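Long-range contact in putative exported protein (Bordetella pertussis, PDB 2DVZ), which is the solute receptor BugE, a periplasmic binding protein that binds glutamate and probably delivers it to a membrane transporter: residues A[59-71]-A[86-100]. Numbering follows the deposited sequence.
Sequences GAGGAIGASEAAR and TMAVNPACRPKDLPY
Near the glutamate site of a periplasmic-binding-protein fold, helix 63-71 and the glycine turn before it pack on helix 84-93 and the loop that follows. The polar contact lies at that turn. N90 ND2 donates to A60 O at 3.3 Å with an N-H...O angle of 161°; the oxygen is met on a lone pair in its carbonyl plane and lies close to the plane of the amide. A60 O also accepts from A63 N, and one water joins A60 O, N90 OD1 and R94 NH1. R94 grips D97 OD2 side-on through NE and NH2, while NH1 comes obliquely within 3.5 Å of A63 CB. Farther along, A66 CB stands over one face of the Y100 ring, 3.9 Å from its centroid and 27° off the normal, a CH-pi contact. S67 OG comes instead to the ring edge, 3.3 Å from Y100 CD2; its chi1 of -65°, beside the backbone N, also lets it donate to A63 O at 2.8 Å. Y100 OH donates to T86 O at 2.6 Å, tying the far end of the loop back to the helix. T86 CG2 meets G62 O at 3.5 Å, while T86 OG1 is hydrogen-bonded to T83 OG1. The ring is thus held at its hydroxyl, with A66 over a face and S67 bordering the edge, and N90 links the glycine turn to the helix that also carries S85, a glutamate-binding residue.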
loop_
_atom_site.group_PDB
_atom_site.type_symbol
_atom_site.label_atom_id
_atom_site.label_comp_id
_atom_site.label_asym_id
_atom_site.label_seq_id
_atom_site.Cartn_x
_atom_site.Cartn_y
_atom_site.Cartn_z
ATOM N N GLY A 59 13.003 1.891 2.417
ATOM C CA GLY A 59 13.617 2.524 3.564
ATOM C C GLY A 59 12.753 3.637 4.099
ATOM O O GLY A 59 12.201 4.447 3.324
ATOM N N ALA A 60 12.651 3.660 5.433
ATOM C CA ALA A 60 11.919 4.659 6.207
ATOM C C ALA A 60 10.427 4.856 5.830
ATOM O O ALA A 60 9.921 6.006 5.684
ATOM C CB ALA A 60 12.680 5.973 6.198
ATOM N N GLY A 61 9.716 3.740 5.685
ATOM C CA GLY A 61 8.263 3.780 5.361
ATOM C C GLY A 61 7.941 4.364 3.990
ATOM O O GLY A 61 6.837 4.870 3.780
ATOM N N GLY A 62 8.907 4.305 3.067
ATOM C CA GLY A 62 8.795 4.994 1.782
ATOM C C GLY A 62 9.393 6.406 1.647
ATOM O O GLY A 62 9.495 6.941 0.530
ATOM N N ALA A 63 9.786 7.019 2.766
ATOM C CA ALA A 63 10.438 8.360 2.745
ATOM C C ALA A 63 11.683 8.450 1.871
ATOM O O ALA A 63 11.861 9.424 1.159
ATOM C CB ALA A 63 10.751 8.812 4.109
ATOM N N ILE A 64 12.548 7.453 1.898
ATOM C CA ILE A 64 13.783 7.531 1.093
ATOM C C ILE A 64 13.472 7.674 -0.400
ATOM O O ILE A 64 13.991 8.555 -1.082
ATOM C CB ILE A 64 14.733 6.301 1.339
ATOM C CG1 ILE A 64 15.348 6.323 2.761
ATOM C CG2 ILE A 64 15.834 6.237 0.316
ATOM C CD1 ILE A 64 15.623 7.713 3.324
ATOM N N GLY A 65 12.619 6.786 -0.894
ATOM C CA GLY A 65 12.303 6.710 -2.317
ATOM C C GLY A 65 11.426 7.859 -2.764
ATOM O O GLY A 65 11.608 8.380 -3.873
ATOM N N ALA A 66 10.473 8.260 -1.920
ATOM C CA ALA A 66 9.602 9.385 -2.301
ATOM C C ALA A 66 10.361 10.712 -2.372
ATOM O O ALA A 66 9.970 11.590 -3.139
ATOM C CB ALA A 66 8.369 9.512 -1.396
ATOM N N SER A 67 11.411 10.864 -1.560
ATOM C CA SER A 67 12.142 12.137 -1.458
ATOM C C SER A 67 12.983 12.254 -2.695
ATOM O O SER A 67 13.069 13.327 -3.298
ATOM C CB SER A 67 13.011 12.191 -0.190
ATOM O OG SER A 67 12.196 12.166 0.999
ATOM N N GLU A 68 13.557 11.128 -3.093
ATOM C CA GLU A 68 14.295 10.994 -4.350
ATOM C C GLU A 68 13.467 11.265 -5.608
ATOM O O GLU A 68 13.914 11.977 -6.526
ATOM C CB GLU A 68 14.902 9.598 -4.469
ATOM C CG GLU A 68 15.714 9.470 -5.717
ATOM C CD GLU A 68 16.607 8.260 -5.740
ATOM O OE1 GLU A 68 17.386 8.042 -4.750
ATOM O OE2 GLU A 68 16.529 7.540 -6.772
ATOM N N ALA A 69 12.275 10.675 -5.663
ATOM C CA ALA A 69 11.364 10.915 -6.761
ATOM C C ALA A 69 10.982 12.407 -6.835
ATOM O O ALA A 69 10.791 12.950 -7.934
ATOM C CB ALA A 69 10.131 10.044 -6.593
ATOM N N ALA A 70 10.868 13.057 -5.675
ATOM C CA ALA A 70 10.470 14.458 -5.604
ATOM C C ALA A 70 11.547 15.427 -6.160
ATOM O O ALA A 70 11.212 16.520 -6.648
ATOM C CB ALA A 70 10.098 14.832 -4.186
ATOM N N ARG A 71 12.817 15.005 -6.103
ATOM C CA ARG A 71 13.950 15.805 -6.580
ATOM C C ARG A 71 14.232 15.599 -8.082
ATOM O O ARG A 71 15.052 16.320 -8.675
ATOM C CB ARG A 71 15.210 15.489 -5.754
ATOM C CG ARG A 71 15.218 16.033 -4.293
ATOM C CD ARG A 71 16.534 15.597 -3.566
ATOM N NE ARG A 71 16.357 14.451 -2.653
ATOM C CZ ARG A 71 16.842 13.209 -2.827
ATOM N NH1 ARG A 71 17.564 12.874 -3.906
ATOM N NH2 ARG A 71 16.605 12.293 -1.900
ATOM N N THR A 86 3.366 7.003 1.534
ATOM C CA THR A 86 4.154 8.148 1.037
ATOM C C THR A 86 3.327 9.427 0.855
ATOM O O THR A 86 3.848 10.526 1.000
ATOM C CB THR A 86 4.968 7.782 -0.236
ATOM O OG1 THR A 86 4.090 7.242 -1.233
ATOM C CG2 THR A 86 6.064 6.749 0.095
HETATM N N MSE A 87 2.037 9.270 0.603
HETATM C CA MSE A 87 1.165 10.402 0.320
HETATM C C MSE A 87 0.518 11.006 1.566
HETATM O O MSE A 87 0.175 12.182 1.588
HETATM C CB MSE A 87 0.087 10.021 -0.725
HETATM C CG MSE A 87 0.618 9.701 -2.136
HETATM SE SE MSE A 87 1.479 11.268 -2.981
HETATM C CE MSE A 87 3.365 10.926 -2.465
ATOM N N ALA A 88 0.382 10.203 2.608
ATOM C CA ALA A 88 -0.486 10.549 3.737
ATOM C C ALA A 88 0.138 10.307 5.116
ATOM O O ALA A 88 0.142 11.201 5.962
ATOM C CB ALA A 88 -1.820 9.769 3.617
ATOM N N VAL A 89 0.635 9.092 5.354
ATOM C CA VAL A 89 1.041 8.710 6.710
ATOM C C VAL A 89 2.431 9.236 7.052
ATOM O O VAL A 89 2.643 9.733 8.151
ATOM C CB VAL A 89 0.938 7.164 6.976
ATOM C CG1 VAL A 89 1.107 6.851 8.476
ATOM C CG2 VAL A 89 -0.367 6.602 6.468
ATOM N N ASN A 90 3.380 9.112 6.136
ATOM C CA ASN A 90 4.712 9.684 6.376
ATOM C C ASN A 90 4.746 11.171 6.716
ATOM O O ASN A 90 5.442 11.569 7.650
ATOM C CB ASN A 90 5.665 9.389 5.230
ATOM C CG ASN A 90 6.840 8.573 5.677
ATOM O OD1 ASN A 90 7.614 9.008 6.525
ATOM N ND2 ASN A 90 6.987 7.388 5.118
ATOM N N PRO A 91 4.053 12.003 5.908
ATOM C CA PRO A 91 3.734 13.379 6.236
ATOM C C PRO A 91 3.204 13.563 7.653
ATOM O O PRO A 91 3.652 14.473 8.332
ATOM C CB PRO A 91 2.658 13.719 5.196
ATOM C CG PRO A 91 3.075 12.963 4.022
ATOM C CD PRO A 91 3.602 11.671 4.535
ATOM N N ALA A 92 2.263 12.720 8.088
ATOM C CA ALA A 92 1.670 12.830 9.425
ATOM C C ALA A 92 2.610 12.321 10.544
ATOM O O ALA A 92 2.582 12.837 11.673
ATOM C CB ALA A 92 0.295 12.126 9.481
ATOM N N CYS A 93 3.448 11.337 10.212
ATOM C CA CYS A 93 4.408 10.743 11.132
ATOM C C CYS A 93 5.629 11.648 11.368
ATOM O O CYS A 93 6.205 11.661 12.479
ATOM C CB CYS A 93 4.881 9.400 10.563
ATOM S SG CYS A 93 5.957 8.370 11.627
ATOM N N ARG A 94 6.041 12.379 10.321
ATOM C CA ARG A 94 7.240 13.214 10.379
ATOM C C ARG A 94 6.948 14.630 9.878
ATOM O O ARG A 94 7.525 15.041 8.868
ATOM C CB ARG A 94 8.341 12.612 9.519
ATOM C CG ARG A 94 8.956 11.345 10.044
ATOM C CD ARG A 94 9.809 10.736 8.949
ATOM N NE ARG A 94 11.010 11.525 8.681
ATOM C CZ ARG A 94 11.987 11.195 7.842
ATOM N NH1 ARG A 94 11.921 10.075 7.127
ATOM N NH2 ARG A 94 13.044 12.012 7.709
ATOM N N PRO A 95 6.074 15.376 10.592
ATOM C CA PRO A 95 5.525 16.656 10.130
ATOM C C PRO A 95 6.509 17.855 10.009
ATOM O O PRO A 95 6.136 18.877 9.404
ATOM C CB PRO A 95 4.454 16.970 11.173
ATOM C CG PRO A 95 4.865 16.245 12.399
ATOM C CD PRO A 95 5.578 15.027 11.945
ATOM N N LYS A 96 7.732 17.733 10.551
ATOM C CA LYS A 96 8.665 18.865 10.590
ATOM C C LYS A 96 9.871 18.553 9.741
ATOM O O LYS A 96 10.523 19.455 9.247
ATOM C CB LYS A 96 9.160 19.209 12.030
ATOM C CG LYS A 96 8.107 19.586 13.075
ATOM C CD LYS A 96 7.030 20.515 12.507
ATOM C CE LYS A 96 5.722 20.466 13.333
ATOM N NZ LYS A 96 4.521 21.038 12.605
ATOM N N ASP A 97 10.190 17.281 9.584
ATOM C CA ASP A 97 11.432 16.936 8.936
ATOM C C ASP A 97 11.305 15.988 7.750
ATOM O O ASP A 97 12.320 15.469 7.279
ATOM C CB ASP A 97 12.428 16.382 9.956
ATOM C CG ASP A 97 11.961 15.094 10.578
ATOM O OD1 ASP A 97 11.518 15.119 11.754
ATOM O OD2 ASP A 97 12.019 14.052 9.885
ATOM N N LEU A 98 10.095 15.729 7.267
ATOM C CA LEU A 98 9.978 14.968 6.016
ATOM C C LEU A 98 10.468 15.878 4.861
ATOM O O LEU A 98 10.031 17.027 4.772
ATOM C CB LEU A 98 8.534 14.487 5.796
ATOM C CG LEU A 98 8.318 13.393 4.742
ATOM C CD1 LEU A 98 8.732 12.039 5.279
ATOM C CD2 LEU A 98 6.869 13.374 4.316
ATOM N N PRO A 99 11.397 15.387 4.010
ATOM C CA PRO A 99 11.981 16.145 2.891
ATOM C C PRO A 99 11.120 16.344 1.618
ATOM O O PRO A 99 11.664 16.734 0.567
ATOM C CB PRO A 99 13.219 15.329 2.522
ATOM C CG PRO A 99 13.348 14.302 3.605
ATOM C CD PRO A 99 11.999 14.054 4.113
ATOM N N TYR A 100 9.813 16.082 1.686
ATOM C CA TYR A 100 8.938 16.333 0.549
ATOM C C TYR A 100 7.554 16.680 1.071
ATOM O O TYR A 100 7.224 16.334 2.175
ATOM C CB TYR A 100 8.903 15.125 -0.414
ATOM C CG TYR A 100 8.233 13.883 0.157
ATOM C CD1 TYR A 100 6.866 13.696 0.025
ATOM C CD2 TYR A 100 8.972 12.916 0.835
ATOM C CE1 TYR A 100 6.229 12.559 0.546
ATOM C CE2 TYR A 100 8.361 11.782 1.361
ATOM C CZ TYR A 100 6.988 11.612 1.221
ATOM O OH TYR A 100 6.370 10.519 1.745
HETATM O O HOH W 1 10.324 7.913 7.762
#